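Local coordinates for protein D-mannose isomerase (Marinomonas mediterranea, PDB 5X32) that interconverts D-mannose and D-fructose, also isomerises D-lyxose with lower efficiency, and does not act on D-glucose, at residues A[272-275]-A[276-280]; A[320-323]-A[324-328]; A[329-332]-A[333-336]. All blocks are in the same frame, centred on the assembly; numbering follows the deposited sequence.

Interaction 1 (A[272-275]-A[276-280]); sequences LPKA and KYLFD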
ATOM      1  N   LEU A 272      -1.335  19.814   5.368  1.00 58.44           N
ATOM      2  CA  LEU A 272      -2.791  19.782   5.309  1.00 52.03           C
ATOM      3  C   LEU A 272      -3.363  20.459   4.065  1.00 53.61           C
ATOM      4  O   LEU A 272      -4.254  19.898   3.446  1.00 56.03           O
ATOM      5  CB  LEU A 272      -3.392  20.400   6.569  1.00 50.92           C
ATOM      6  CG  LEU A 272      -4.911  20.336   6.623  1.00 53.28           C
ATOM      7  CD1 LEU A 272      -5.348  18.879   6.561  1.00 52.00           C
ATOM      8  CD2 LEU A 272      -5.404  20.963   7.907  1.00 52.91           C
ATOM      9  N   PRO A 273      -2.879  21.666   3.693  1.00 58.24           N
ATOM     10  CA  PRO A 273      -3.418  22.200   2.437  1.00 52.97           C
ATOM     11  C   PRO A 273      -3.115  21.322   1.213  1.00 51.56           C
ATOM     12  O   PRO A 273      -3.933  21.258   0.291  1.00 53.40           O
ATOM     13  CB  PRO A 273      -2.730  23.561   2.305  1.00 49.55           C
ATOM     14  CG  PRO A 273      -2.429  23.949   3.689  1.00 50.16           C
ATOM     15  CD  PRO A 273      -2.127  22.695   4.437  1.00 52.54           C
ATOM     16  N   LYS A 274      -1.952  20.680   1.180  1.00 49.98           N
ATOM     17  CA  LYS A 274      -1.631  19.843   0.031  1.00 50.94           C
ATOM     18  C   LYS A 274      -2.509  18.576   0.021  1.00 55.03           C
ATOM     19  O   LYS A 274      -3.068  18.215  -1.024  1.00 52.00           O
ATOM     20  CB  LYS A 274      -0.145  19.501   0.007  1.00 45.83           C
ATOM     21  CG  LYS A 274       0.289  18.788  -1.265  1.00 48.28           C
ATOM     22  CD  LYS A 274       0.078  19.661  -2.517  1.00 56.44           C
ATOM     23  CE  LYS A 274       0.821  19.099  -3.745  1.00 54.05           C
ATOM     24  NZ  LYS A 274       0.522  19.749  -5.064  1.00 53.37           N
ATOM     25  N   ALA A 275      -2.635  17.914   1.174  1.00 46.96           N
ATOM     26  CA  ALA A 275      -3.540  16.771   1.317  1.00 55.16           C
ATOM     27  C   ALA A 275      -4.956  17.153   0.863  1.00 56.77           C
ATOM     28  O   ALA A 275      -5.635  16.420   0.116  1.00 53.01           O
ATOM     29  CB  ALA A 275      -3.552  16.260   2.773  1.00 52.86           C
ATOM     30  N   LYS A 276      -5.386  18.318   1.332  1.00 52.23           N
ATOM     31  CA  LYS A 276      -6.706  18.822   1.049  1.00 48.95           C
ATOM     32  C   LYS A 276      -6.849  19.007  -0.466  1.00 47.64           C
ATOM     33  O   LYS A 276      -7.828  18.569  -1.084  1.00 48.76           O
ATOM     34  CB  LYS A 276      -6.921  20.128   1.815  1.00 42.97           C
ATOM     35  CG  LYS A 276      -8.342  20.362   2.183  1.00 57.05           C
ATOM     36  CD  LYS A 276      -8.693  21.768   2.672  1.00 60.49           C
ATOM     37  CE  LYS A 276      -8.127  22.136   4.032  1.00 67.99           C
ATOM     38  NZ  LYS A 276      -8.904  23.330   4.548  1.00 58.38           N
ATOM     39  N   TYR A 277      -5.808  19.559  -1.077  1.00 51.37           N
ATOM     40  CA  TYR A 277      -5.836  19.872  -2.508  1.00 55.85           C
ATOM     41  C   TYR A 277      -5.887  18.618  -3.394  1.00 55.10           C
ATOM     42  O   TYR A 277      -6.787  18.478  -4.239  1.00 49.22           O
ATOM     43  CB  TYR A 277      -4.610  20.720  -2.866  1.00 44.27           C
ATOM     44  CG  TYR A 277      -4.477  21.033  -4.334  1.00 48.28           C
ATOM     45  CD1 TYR A 277      -3.588  20.329  -5.151  1.00 45.49           C
ATOM     46  CD2 TYR A 277      -5.229  22.046  -4.907  1.00 50.23           C
ATOM     47  CE1 TYR A 277      -3.464  20.627  -6.507  1.00 48.17           C
ATOM     48  CE2 TYR A 277      -5.115  22.355  -6.250  1.00 51.17           C
ATOM     49  CZ  TYR A 277      -4.235  21.652  -7.046  1.00 56.13           C
ATOM     50  OH  TYR A 277      -4.156  21.989  -8.379  1.00 55.61           O
ATOM     51  N   LEU A 278      -4.935  17.705  -3.162  1.00 54.47           N
ATOM     52  CA  LEU A 278      -4.849  16.430  -3.871  1.00 50.79           C
ATOM     53  C   LEU A 278      -6.133  15.645  -3.728  1.00 53.71           C
ATOM     54  O   LEU A 278      -6.668  15.151  -4.720  1.00 56.64           O
ATOM     55  CB  LEU A 278      -3.673  15.594  -3.370  1.00 51.54           C
ATOM     56  CG  LEU A 278      -2.302  16.144  -3.753  1.00 54.36           C
ATOM     57  CD1 LEU A 278      -1.198  15.337  -3.099  1.00 47.39           C
ATOM     58  CD2 LEU A 278      -2.152  16.125  -5.267  1.00 55.19           C
ATOM     59  N   PHE A 279      -6.642  15.521  -2.509  1.00 49.99           N
ATOM     60  CA  PHE A 279      -7.862  14.747  -2.358  1.00 50.53           C
ATOM     61  C   PHE A 279      -9.030  15.394  -3.103  1.00 54.58           C
ATOM     62  O   PHE A 279      -9.720  14.706  -3.854  1.00 55.58           O
ATOM     63  CB  PHE A 279      -8.238  14.577  -0.890  1.00 53.69           C
ATOM     64  CG  PHE A 279      -9.425  13.684  -0.677  1.00 54.86           C
ATOM     65  CD1 PHE A 279      -9.251  12.338  -0.381  1.00 57.00           C
ATOM     66  CD2 PHE A 279     -10.719  14.190  -0.766  1.00 52.20           C
ATOM     67  CE1 PHE A 279     -10.352  11.505  -0.187  1.00 54.47           C
ATOM     68  CE2 PHE A 279     -11.816  13.369  -0.592  1.00 52.80           C
ATOM     69  CZ  PHE A 279     -11.636  12.024  -0.297  1.00 53.93           C
ATOM     70  N   ASP A 280      -9.236  16.702  -2.918  1.00 54.68           N
ATOM     71  CA  ASP A 280     -10.386  17.366  -3.542  1.00 56.12           C
ATOM     72  C   ASP A 280     -10.340  17.182  -5.047  1.00 54.32           C
ATOM     73  O   ASP A 280     -11.332  16.787  -5.671  1.00 52.50           O
ATOM     74  CB  ASP A 280     -10.419  18.860  -3.214  1.00 56.30           C
ATOM     75  CG  ASP A 280     -10.717  19.128  -1.748  1.00 63.10           C
ATOM     76  OD1 ASP A 280     -11.267  18.216  -1.077  1.00 62.42           O
ATOM     77  OD2 ASP A 280     -10.428  20.258  -1.280  1.00 62.71           O
TER
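Lys-274 and Tyr-277 each turn CG away from the backbone N (chi1 -172° and 176°), and the bend at chi2 of the lysine then carries its chain along to the ring. The two side chains meet at a slant, with Lys-274 NZ 4.2 Å from Tyr-277 CD1. The two only come near each other; their polar ends are held by the backbone of Ser-216 and Asn-217: NZ gives a hydrogen bond to Asn-217 O, and Tyr-277 OH pairs with Ser-216 O. Leu-278 turns CG beside its own N, anti to the carbonyl carbon, which lays CG 3.5 Å from Lys-274 O and brings CD1 within 4.2 Å of Lys-274 CG. Under that contact runs a straight backbone bond, Leu-278 N to Lys-274 O, 2.9 Å long and 174° at the hydrogen. Similar i to i+4 bonds join Lys-276 N to Leu-272 O (2.9 Å) and Phe-279 N to Ala-275 O (3.0 Å). Pro-273 fits in this run because it sits in the first turn of helix 271-286, where an amide hydrogen has no earlier helical carbonyl to meet; its own O still accepts from Tyr-277 N. The helix is one of those building the (alpha/alpha)6 barrel of the N-acylglucosamine 2-epimerase family, and its faces divide accordingly. Ala-275 and Leu-272 pack on Leu-260 of helix 249-265, while Leu-278 meets Gln-252 of that helix and comes about 9 Å, side chain to side chain, from His-251, probably a catalytic proton donor and acceptor. Phe-279 keeps its CB 3.3 Å from Ala-275 O and sends its ring onto helix 311-328. The first methylenes of Lys-276 lie against Tyr-333 of helix 331-347, while its ammonium end leads away.

Interaction 2 (A[320-323]-A[324-328]); sequences AAWL and LYKAT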
ATOM      1  N   ALA A 320      -7.844   8.428   3.470  1.00 46.28           N
ATOM      2  CA  ALA A 320      -7.463   9.804   3.270  1.00 50.17           C
ATOM      3  C   ALA A 320      -8.623  10.691   3.710  1.00 56.92           C
ATOM      4  O   ALA A 320      -8.417  11.686   4.425  1.00 50.03           O
ATOM      5  CB  ALA A 320      -7.093  10.050   1.821  1.00 45.83           C
ATOM      6  N   ALA A 321      -9.837  10.312   3.307  1.00 49.31           N
ATOM      7  CA  ALA A 321     -11.027  11.089   3.645  1.00 51.04           C
ATOM      8  C   ALA A 321     -11.208  11.182   5.144  1.00 52.84           C
ATOM      9  O   ALA A 321     -11.556  12.243   5.663  1.00 51.53           O
ATOM     10  CB  ALA A 321     -12.268  10.492   3.011  1.00 52.38           C
ATOM     11  N   TRP A 322     -11.001  10.063   5.843  1.00 53.74           N
ATOM     12  CA  TRP A 322     -11.214  10.086   7.287  1.00 50.37           C
ATOM     13  C   TRP A 322     -10.225  11.000   7.963  1.00 51.48           C
ATOM     14  O   TRP A 322     -10.588  11.758   8.867  1.00 55.32           O
ATOM     15  CB  TRP A 322     -11.119   8.703   7.916  1.00 52.80           C
ATOM     16  CG  TRP A 322     -11.506   8.753   9.365  1.00 51.91           C
ATOM     17  CD1 TRP A 322     -10.673   8.692  10.438  1.00 54.96           C
ATOM     18  CD2 TRP A 322     -12.827   8.936   9.891  1.00 52.13           C
ATOM     19  NE1 TRP A 322     -11.396   8.792  11.605  1.00 59.44           N
ATOM     20  CE2 TRP A 322     -12.721   8.945  11.294  1.00 54.36           C
ATOM     21  CE3 TRP A 322     -14.090   9.076   9.312  1.00 52.83           C
ATOM     22  CZ2 TRP A 322     -13.826   9.091  12.124  1.00 55.63           C
ATOM     23  CZ3 TRP A 322     -15.184   9.223  10.136  1.00 55.49           C
ATOM     24  CH2 TRP A 322     -15.048   9.229  11.526  1.00 57.63           C
ATOM     25  N   LEU A 323      -8.971  10.910   7.536  1.00 51.73           N
ATOM     26  CA  LEU A 323      -7.943  11.755   8.119  1.00 57.78           C
ATOM     27  C   LEU A 323      -8.261  13.219   7.854  1.00 53.43           C
ATOM     28  O   LEU A 323      -8.167  14.045   8.747  1.00 52.91           O
ATOM     29  CB  LEU A 323      -6.556  11.384   7.569  1.00 57.87           C
ATOM     30  CG  LEU A 323      -6.149   9.973   8.017  1.00 53.00           C
ATOM     31  CD1 LEU A 323      -4.809   9.537   7.444  1.00 49.60           C
ATOM     32  CD2 LEU A 323      -6.142   9.912   9.525  1.00 51.41           C
ATOM     33  N   LEU A 324      -8.714  13.510   6.647  1.00 54.01           N
ATOM     34  CA  LEU A 324      -9.050  14.866   6.253  1.00 56.60           C
ATOM     35  C   LEU A 324     -10.186  15.409   7.101  1.00 56.57           C
ATOM     36  O   LEU A 324     -10.212  16.594   7.476  1.00 53.83           O
ATOM     37  CB  LEU A 324      -9.441  14.874   4.784  1.00 53.20           C
ATOM     38  CG  LEU A 324      -8.233  14.984   3.874  1.00 54.13           C
ATOM     39  CD1 LEU A 324      -8.733  14.870   2.471  1.00 51.90           C
ATOM     40  CD2 LEU A 324      -7.534  16.337   4.103  1.00 53.33           C
ATOM     41  N   TYR A 325     -11.114  14.524   7.435  1.00 54.19           N
ATOM     42  CA  TYR A 325     -12.258  14.946   8.205  1.00 52.47           C
ATOM     43  C   TYR A 325     -11.813  15.202   9.643  1.00 57.43           C
ATOM     44  O   TYR A 325     -12.278  16.159  10.272  1.00 55.81           O
ATOM     45  CB  TYR A 325     -13.387  13.919   8.130  1.00 55.52           C
ATOM     46  CG  TYR A 325     -14.467  14.190   9.141  1.00 59.04           C
ATOM     47  CD1 TYR A 325     -15.228  15.355   9.085  1.00 60.96           C
ATOM     48  CD2 TYR A 325     -14.690  13.310  10.187  1.00 53.60           C
ATOM     49  CE1 TYR A 325     -16.201  15.619  10.033  1.00 59.60           C
ATOM     50  CE2 TYR A 325     -15.652  13.564  11.131  1.00 59.90           C
ATOM     51  CZ  TYR A 325     -16.407  14.716  11.056  1.00 61.47           C
ATOM     52  OH  TYR A 325     -17.367  14.957  12.011  1.00 61.41           O
ATOM     53  N   LYS A 326     -10.898  14.381  10.167  1.00 54.79           N
ATOM     54  CA  LYS A 326     -10.410  14.645  11.521  1.00 58.46           C
ATOM     55  C   LYS A 326      -9.613  15.949  11.563  1.00 57.08           C
ATOM     56  O   LYS A 326      -9.706  16.711  12.524  1.00 60.64           O
ATOM     57  CB  LYS A 326      -9.558  13.497  12.062  1.00 52.09           C
ATOM     58  CG  LYS A 326     -10.257  12.161  12.092  1.00 62.15           C
ATOM     59  CD  LYS A 326     -11.495  12.203  12.980  1.00 65.00           C
ATOM     60  CE  LYS A 326     -11.154  12.314  14.454  1.00 64.80           C
ATOM     61  NZ  LYS A 326     -12.408  12.384  15.264  1.00 67.74           N
ATOM     62  N   ALA A 327      -8.838  16.196  10.514  1.00 54.06           N
ATOM     63  CA  ALA A 327      -7.963  17.362  10.439  1.00 48.81           C
ATOM     64  C   ALA A 327      -8.712  18.680  10.278  1.00 53.84           C
ATOM     65  O   ALA A 327      -8.286  19.703  10.793  1.00 56.74           O
ATOM     66  CB  ALA A 327      -7.002  17.197   9.284  1.00 43.35           C
ATOM     67  N   THR A 328      -9.858  18.646   9.617  1.00 51.49           N
ATOM     68  CA  THR A 328     -10.499  19.889   9.224  1.00 53.92           C
ATOM     69  C   THR A 328     -11.871  20.075   9.845  1.00 58.52           C
ATOM     70  O   THR A 328     -12.333  21.210   9.992  1.00 58.23           O
ATOM     71  CB  THR A 328     -10.644  19.956   7.697  1.00 52.42           C
ATOM     72  OG1 THR A 328     -11.510  18.897   7.263  1.00 56.85           O
ATOM     73  CG2 THR A 328      -9.286  19.788   7.028  1.00 49.93           C
TER
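Tyr-325 CD2 sits over one face of the Trp-322 indole, 4.1 Å from CZ3 and displaced toward the rim. The two rings are neither stacked nor edge-to-face: their planes are 57° apart, with the centroid of the six-membered indole ring 5.6 Å from that of the phenol. Lys-326 approaches the pyrrole end from the same side of the indole plane, but obliquely, placing CG 3.6 Å from Trp-322 NE1 and CD 3.9 Å from CE2. That closeness follows from the lysine's repeated bends at chi2 and chi3, which fold its methylenes alongside the tryptophan, both side chains pointing the same way. The indole N-H is used by Thr-391 OG1, and Tyr-325 OH pairs with Glu-331 OE2, just beyond the helix end. An alanine in place of Trp-322 is likely to leave Thr-391 without its indole partner and the Lys-326 methylenes and Tyr-325 ring without the surface they rest on. In the backbone, Trp-322 O takes a 2.9 Å bond from Lys-326 N and a weak one from Tyr-325 N. Leu-324 lies against Ala-320 O, its CG 3.3 Å away, and packs on Phe-279 of helix 271-286. At the end of the helix Thr-328 OG1 folds back to donate to Leu-324 O (2.7 Å), a threonine side chain closing the last turn. Ala-320 and Ala-321 join Leu-324 against Phe-279, while Trp-322 and Tyr-325 meet helix 331-347; helix 311-328, set between these neighbours, is one of the helices of the (alpha/alpha)6 barrel of this family.

Interaction 3 (A[329-332]-A[333-336]); sequences KDET and YYKQ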
ATOM      1  N   LYS A 329     -12.504  18.954  10.203  1.00 57.89           N
ATOM      2  CA  LYS A 329     -13.890  18.894  10.682  1.00 49.35           C
ATOM      3  C   LYS A 329     -14.847  19.371   9.607  1.00 44.53           C
ATOM      4  O   LYS A 329     -16.026  19.581   9.849  1.00 47.55           O
ATOM      5  CB  LYS A 329     -14.077  19.683  11.971  1.00 46.18           C
ATOM      6  CG  LYS A 329     -13.153  19.233  13.093  1.00 56.44           C
ATOM      7  CD  LYS A 329     -13.424  17.788  13.549  1.00 66.80           C
ATOM      8  CE  LYS A 329     -12.482  17.371  14.692  1.00 73.85           C
ATOM      9  NZ  LYS A 329     -12.844  16.065  15.314  1.00 76.87           N
ATOM     10  N   ASP A 330     -14.329  19.530   8.405  1.00 47.92           N
ATOM     11  CA  ASP A 330     -15.176  19.774   7.262  1.00 53.72           C
ATOM     12  C   ASP A 330     -16.040  18.528   7.050  1.00 52.84           C
ATOM     13  O   ASP A 330     -15.504  17.450   6.785  1.00 52.25           O
ATOM     14  CB  ASP A 330     -14.321  20.097   6.030  1.00 45.69           C
ATOM     15  CG  ASP A 330     -15.154  20.437   4.811  1.00 58.36           C
ATOM     16  OD1 ASP A 330     -16.391  20.238   4.838  1.00 54.71           O
ATOM     17  OD2 ASP A 330     -14.560  20.872   3.796  1.00 68.58           O
ATOM     18  N   GLU A 331     -17.364  18.683   7.107  1.00 51.92           N
ATOM     19  CA  GLU A 331     -18.274  17.533   6.996  1.00 58.49           C
ATOM     20  C   GLU A 331     -18.348  16.989   5.582  1.00 60.57           C
ATOM     21  O   GLU A 331     -18.881  15.898   5.347  1.00 62.63           O
ATOM     22  CB  GLU A 331     -19.673  17.897   7.471  1.00 56.09           C
ATOM     23  CG  GLU A 331     -19.772  17.986   8.972  1.00 61.91           C
ATOM     24  CD  GLU A 331     -19.958  16.632   9.601  1.00 71.82           C
ATOM     25  OE1 GLU A 331     -20.590  15.768   8.949  1.00 79.23           O
ATOM     26  OE2 GLU A 331     -19.451  16.418  10.729  1.00 73.06           O
ATOM     27  N   THR A 332     -17.780  17.737   4.649  1.00 56.41           N
ATOM     28  CA  THR A 332     -17.620  17.257   3.287  1.00 61.30           C
ATOM     29  C   THR A 332     -16.857  15.932   3.257  1.00 63.64           C
ATOM     30  O   THR A 332     -17.265  14.974   2.581  1.00 65.64           O
ATOM     31  CB  THR A 332     -16.868  18.289   2.444  1.00 55.67           C
ATOM     32  OG1 THR A 332     -17.659  19.475   2.368  1.00 68.00           O
ATOM     33  CG2 THR A 332     -16.609  17.761   1.046  1.00 58.67           C
ATOM     34  N   TYR A 333     -15.752  15.873   3.997  1.00 54.82           N
ATOM     35  CA  TYR A 333     -14.909  14.696   3.945  1.00 55.94           C
ATOM     36  C   TYR A 333     -15.610  13.536   4.641  1.00 59.98           C
ATOM     37  O   TYR A 333     -15.549  12.409   4.167  1.00 61.27           O
ATOM     38  CB  TYR A 333     -13.543  14.982   4.573  1.00 51.49           C
ATOM     39  CG  TYR A 333     -12.796  16.037   3.805  1.00 62.93           C
ATOM     40  CD1 TYR A 333     -12.508  15.850   2.461  1.00 61.20           C
ATOM     41  CD2 TYR A 333     -12.424  17.249   4.399  1.00 60.85           C
ATOM     42  CE1 TYR A 333     -11.843  16.813   1.737  1.00 60.88           C
ATOM     43  CE2 TYR A 333     -11.754  18.222   3.675  1.00 53.38           C
ATOM     44  CZ  TYR A 333     -11.469  17.995   2.343  1.00 59.37           C
ATOM     45  OH  TYR A 333     -10.815  18.932   1.580  1.00 55.30           O
ATOM     46  N   TYR A 334     -16.329  13.810   5.722  1.00 57.33           N
ATOM     47  CA  TYR A 334     -17.098  12.753   6.361  1.00 58.05           C
ATOM     48  C   TYR A 334     -18.076  12.163   5.353  1.00 59.88           C
ATOM     49  O   TYR A 334     -18.128  10.940   5.168  1.00 61.38           O
ATOM     50  CB  TYR A 334     -17.843  13.287   7.584  1.00 61.69           C
ATOM     51  CG  TYR A 334     -18.708  12.261   8.277  1.00 61.52           C
ATOM     52  CD1 TYR A 334     -18.155  11.282   9.093  1.00 61.87           C
ATOM     53  CD2 TYR A 334     -20.088  12.253   8.083  1.00 62.18           C
ATOM     54  CE1 TYR A 334     -18.965  10.333   9.723  1.00 64.80           C
ATOM     55  CE2 TYR A 334     -20.897  11.316   8.697  1.00 61.85           C
ATOM     56  CZ  TYR A 334     -20.336  10.353   9.513  1.00 67.31           C
ATOM     57  OH  TYR A 334     -21.147   9.421  10.121  1.00 66.31           O
ATOM     58  N   LYS A 335     -18.825  13.034   4.677  1.00 59.51           N
ATOM     59  CA  LYS A 335     -19.800  12.576   3.694  1.00 53.18           C
ATOM     60  C   LYS A 335     -19.151  11.750   2.592  1.00 57.39           C
ATOM     61  O   LYS A 335     -19.743  10.776   2.103  1.00 61.85           O
ATOM     62  CB  LYS A 335     -20.557  13.743   3.096  1.00 50.79           C
ATOM     63  CG  LYS A 335     -21.790  14.082   3.903  1.00 59.37           C
ATOM     64  CD  LYS A 335     -22.624  15.186   3.272  1.00 56.89           C
ATOM     65  CE  LYS A 335     -22.059  16.511   3.670  1.00 61.93           C
ATOM     66  NZ  LYS A 335     -21.982  16.503   5.157  1.00 73.98           N
ATOM     67  N   GLN A 336     -17.943  12.139   2.194  1.00 54.10           N
ATOM     68  CA  GLN A 336     -17.259  11.436   1.115  1.00 54.67           C
ATOM     69  C   GLN A 336     -16.745  10.072   1.564  1.00 57.80           C
ATOM     70  O   GLN A 336     -16.717   9.116   0.790  1.00 54.87           O
ATOM     71  CB  GLN A 336     -16.127  12.290   0.567  1.00 49.71           C
ATOM     72  CG  GLN A 336     -16.624  13.347  -0.379  1.00 57.79           C
ATOM     73  CD  GLN A 336     -15.585  14.392  -0.680  1.00 60.42           C
ATOM     74  OE1 GLN A 336     -14.739  14.702   0.163  1.00 65.92           O
ATOM     75  NE2 GLN A 336     -15.603  14.907  -1.902  1.00 49.56           N
TER
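Backbone hydrogen bonds first: Tyr-333 N reaches Asp-330 O at 3.2 Å, as the chain turns into the helix. Regular i to i+4 bonding then takes over, with Lys-335 N 2.9 Å from Glu-331 O and Gln-336 N bonded to Thr-332 O. Glu-331 O has a second donor, since the bent chain of Lys-335 curls back to set NZ 3.2 Å from it, on the opposite face of the carbonyl from Lys-335 N. Of the charged groups, Glu-331 OE1 and Lys-335 NZ stay 4.1 Å apart, beyond a salt bridge, though some attraction is likely; Glu-331 OE2 instead pairs with Tyr-325 OH. Packing contacts involve both tyrosines. Asp-330 CB lies 3.8 Å from Tyr-333 CD2, the carboxylate plane turned 66° from the ring. Glu-331 runs alongside Tyr-334, its OE1 3.7 Å from CD2, with 52° between the planes. Thr-332 CG2 similarly lies beside Gln-336 OE1. The buried Tyr-333 carries its hydroxyl to Asp-280 OD1. Capping bonds remain: with CG anti to its backbone N (chi1 -177°), Asp-330 brings OD1 to Thr-332, whose N and OG1 both donate to it from the same face of the carboxylate, each at 2.9 Å. The carboxylate there would probably be favoured by the positive end of the helix dipole. Lys-329, at positive phi, ends the preceding helix, 311-328; Asp-330, whose OD1 accepts from Thr-332 N, is the N-cap of helix 331-347.

From the N terminus, interaction 1 comes first, within the opening turns of helix 271-286; interaction 2 follows in the last turns of helix 311-328, and interaction 3 starts helix 331-347 after a brief turn. Each is local, closing no long loop, and the three run in series without nesting or crossing. They meet in space on one side of the barrel. Phe-279 packs on Ala-320, Ala-321 and Leu-324, joining interactions 1 and 2, while its ring also reaches Gln-336 in interaction 3. Tyr-333 ties 329-336 to Lys-276 and Asp-280, and its ring reaches Thr-328, so three consecutive barrel helices are knitted together.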